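Local coordinates for periplasmic binding protein/LacI transcriptional regulator (Burkholderia graminis C4D1M, PDB 5HQJ) that probably binds carbohydrates in the periplasm for uptake by an ABC transporter, and here holds D-arabinose in its pyranose form, at residues K174-A177 / K178-G181; N132-A135 / G136-M139. One frame throughout, in Å; residues are numbered along the deposited sequence.

Interaction 1 of 2, residues K174-A177 / K178-G181; sequences KGLA and KYPG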
# COMPACT_ATOMS: atom_id res chain seq x y z
N LYS A 174 -9.22 -8.10 -14.08
CA LYS A 174 -9.07 -9.47 -14.63
C LYS A 174 -10.01 -10.46 -13.92
O LYS A 174 -10.67 -11.28 -14.57
CB LYS A 174 -7.62 -9.92 -14.54
CG LYS A 174 -7.30 -11.20 -15.26
CD LYS A 174 -5.86 -11.64 -15.01
CE LYS A 174 -4.86 -10.60 -15.48
NZ LYS A 174 -3.47 -11.14 -15.46
N GLY A 175 -10.13 -10.35 -12.60
CA GLY A 175 -11.01 -11.22 -11.81
C GLY A 175 -12.47 -11.00 -12.13
O GLY A 175 -13.25 -11.93 -12.28
N LEU A 176 -12.89 -9.75 -12.27
CA LEU A 176 -14.30 -9.45 -12.58
C LEU A 176 -14.74 -9.92 -13.96
O LEU A 176 -15.92 -10.08 -14.18
CB LEU A 176 -14.57 -7.96 -12.44
CG LEU A 176 -14.60 -7.42 -11.01
CD1 LEU A 176 -14.89 -5.92 -11.08
CD2 LEU A 176 -15.65 -8.09 -10.14
N ALA A 177 -13.79 -10.14 -14.86
CA ALA A 177 -14.07 -10.63 -16.19
C ALA A 177 -14.80 -11.95 -16.17
O ALA A 177 -15.48 -12.28 -17.13
CB ALA A 177 -12.76 -10.74 -16.95
N LYS A 178 -14.69 -12.70 -15.09
CA LYS A 178 -15.43 -13.95 -14.91
C LYS A 178 -16.96 -13.77 -14.76
O LYS A 178 -17.72 -14.74 -14.93
CB LYS A 178 -14.87 -14.67 -13.69
CG LYS A 178 -13.41 -15.10 -13.91
CD LYS A 178 -12.83 -15.78 -12.68
CE LYS A 178 -11.41 -16.26 -12.95
NZ LYS A 178 -10.76 -16.82 -11.75
N TYR A 179 -17.41 -12.56 -14.46
CA TYR A 179 -18.81 -12.27 -14.11
C TYR A 179 -19.40 -11.36 -15.18
O TYR A 179 -19.18 -10.14 -15.15
CB TYR A 179 -18.95 -11.60 -12.70
CG TYR A 179 -18.32 -12.37 -11.57
CD1 TYR A 179 -19.03 -13.40 -10.98
CD2 TYR A 179 -17.05 -12.11 -11.10
CE1 TYR A 179 -18.50 -14.15 -9.95
CE2 TYR A 179 -16.50 -12.86 -10.06
CZ TYR A 179 -17.23 -13.88 -9.49
OH TYR A 179 -16.72 -14.63 -8.46
N PRO A 180 -20.17 -11.92 -16.14
CA PRO A 180 -20.72 -11.11 -17.23
C PRO A 180 -21.69 -10.03 -16.77
O PRO A 180 -21.79 -9.01 -17.42
CB PRO A 180 -21.40 -12.14 -18.14
CG PRO A 180 -21.62 -13.29 -17.30
CD PRO A 180 -20.55 -13.35 -16.29
N GLY A 181 -22.35 -10.26 -15.65
CA GLY A 181 -23.34 -9.33 -15.15
C GLY A 181 -22.77 -8.18 -14.35
O GLY A 181 -23.55 -7.32 -13.93
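The Tyr-179 ring presents an edge, close to its own plane, to the carbonyl oxygen of Leu-176, while one face is covered toward the rim by CB of the preceding Lys-178. Gly-175 O approaches the ring obliquely, 4.0 Å from Tyr-179 CD2. These groups meet in a type I beta turn, Leu-176 to Tyr-179, through which helix 163-176 gives way to strand 181-188 in a beta-alpha-beta crossover. The turn closes with a nearly straight bond from Tyr-179 N to Leu-176 O of 2.9 Å (163° at the hydrogen). One residue earlier, Lys-178 N is hydrogen-bonded to Gly-175 O at 3.3 Å. Both donors stand well above the carbonyl planes, as expected of bonds spanning three residues and not four. Leucine suits the inner side of the turn: its branch packs against Ile-182 and Val-184 of the strand, and its CD2 also meets Tyr-179 CD2 at 4.4 Å. Pro-180 fits the departure from the turn, because it favours the extended backbone of Tyr-179 before it. Lys-178 combines an apolar stem with a charged end that can remain at the surface. Its chi1 of -65° sets CG beside the backbone N, and the stem therefore runs past the glycine carbonyl: Lys-178 CB lies 3.5 Å from Gly-175 O, and Lys-178 CG 3.6 Å from that same oxygen.

Interaction 2 of 2, residues N132-A135 / G136-M139; sequences NEQA and GATM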
# COMPACT_ATOMS: atom_id res chain seq x y z
N ASN A 132 0.25 -7.74 -5.17
CA ASN A 132 -0.82 -6.76 -5.29
C ASN A 132 -1.81 -7.13 -6.36
O ASN A 132 -3.01 -6.95 -6.18
CB ASN A 132 -0.22 -5.40 -5.52
CG ASN A 132 0.35 -4.83 -4.25
OD1 ASN A 132 -0.39 -4.44 -3.34
ND2 ASN A 132 1.67 -4.79 -4.16
N GLU A 133 -1.36 -7.75 -7.45
CA GLU A 133 -2.35 -8.22 -8.42
C GLU A 133 -3.20 -9.31 -7.78
O GLU A 133 -4.42 -9.30 -7.92
CB GLU A 133 -1.69 -8.72 -9.72
CG GLU A 133 -2.74 -9.07 -10.77
CD GLU A 133 -2.17 -9.21 -12.18
OE1 GLU A 133 -1.08 -8.67 -12.44
OE2 GLU A 133 -2.83 -9.85 -13.01
N GLN A 134 -2.61 -10.24 -7.02
CA GLN A 134 -3.41 -11.28 -6.38
C GLN A 134 -4.39 -10.68 -5.36
O GLN A 134 -5.50 -11.17 -5.20
CB GLN A 134 -2.52 -12.36 -5.68
CG GLN A 134 -3.30 -13.45 -4.96
CD GLN A 134 -4.25 -14.20 -5.88
OE1 GLN A 134 -5.47 -14.19 -5.68
NE2 GLN A 134 -3.69 -14.87 -6.88
N ALA A 135 -3.97 -9.64 -4.66
CA ALA A 135 -4.92 -9.02 -3.74
C ALA A 135 -6.15 -8.47 -4.51
O ALA A 135 -7.28 -8.54 -4.05
CB ALA A 135 -4.25 -7.91 -2.96
N GLY A 136 -5.91 -7.85 -5.68
CA GLY A 136 -7.03 -7.39 -6.53
C GLY A 136 -7.93 -8.51 -6.98
O GLY A 136 -9.16 -8.43 -6.93
N ALA A 137 -7.29 -9.58 -7.44
CA ALA A 137 -8.03 -10.76 -7.80
C ALA A 137 -8.93 -11.27 -6.67
O ALA A 137 -10.07 -11.61 -6.89
CB ALA A 137 -7.03 -11.86 -8.26
N THR A 138 -8.42 -11.33 -5.45
CA THR A 138 -9.20 -11.74 -4.31
C THR A 138 -10.38 -10.81 -4.02
O THR A 138 -11.46 -11.26 -3.72
CB THR A 138 -8.30 -11.84 -3.08
OG1 THR A 138 -7.33 -12.86 -3.30
CG2 THR A 138 -9.06 -12.16 -1.80
N MSE A 139 -10.17 -9.52 -4.10
CA MSE A 139 -11.26 -8.56 -3.97
C MSE A 139 -12.34 -8.78 -5.00
O MSE A 139 -13.54 -8.73 -4.70
CB MSE A 139 -10.70 -7.15 -4.11
CG MSE A 139 -9.87 -6.70 -2.94
SE MSE A 139 -9.37 -4.80 -3.24
CE MSE A 139 -10.62 -3.84 -2.11
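Ala-135, Gly-136 and Gln-134 lie in the middle of two turns of helix 132-146, each engaging a residue four positions away. Ala-135 O accepts the backbone N-H of the selenomethionine Met-139 at 3.1 Å, and the CG of that residue comes within 3.4 Å of the same oxygen. With CG beside its backbone N (chi1 -71°), the selenomethionine chain starts out past the oxygen end of this carbonyl before leading away to Leu-244 and Phe-246. The single methyl of Ala-135 is small enough for the buried side of the helix, where it touches Met-265 and Phe-246. Gly-136 N bonds to Asn-132 O at 3.1 Å; the glycine is buried and adds no side-chain bulk at this point of the helix. Gln-134 lies on the exposed side, where a polar amide is at home. Its backbone O receives Thr-138 N at 2.9 Å, and Thr-138 OG1 lies 3.1 Å from that carbonyl oxygen as well. The glutamine bends at chi2 (58°), bringing its OE1 to 3.3 Å from Thr-138 OG1, and the hydroxyl's one proton could serve either acceptor. The Ala-137 N to Glu-133 O hydrogen bond, 2.9 Å, is almost in line with the carbonyl bond. The result is an amphipathic alpha-helix laid by its small and apolar side on strands 242-246 and 263-266, as in the layered alpha/beta lobes of periplasmic binding proteins.

Overall arrangement
Interaction 1 and interaction 2, whose centres are 13 Å apart, belong to adjacent helices of the same lobe and are tied by a salt bridge, Lys-174 NZ to Glu-133 OE2 at 2.8 Å. Interaction 2 lies on the sugar side: the Asn-132 side chain is about 5 Å from the bound arabinopyranose, and its OD1 is hydrogen-bonded to NE of the pocket residue Arg-168, a second-shell placement. Arg-168 and Asn-164, also of the pocket, stand on helix 163-176, whose last turn enters interaction 1. That turn is peripheral, its centre 24 Å from the centre of the chain, against 12 Å for interaction 2.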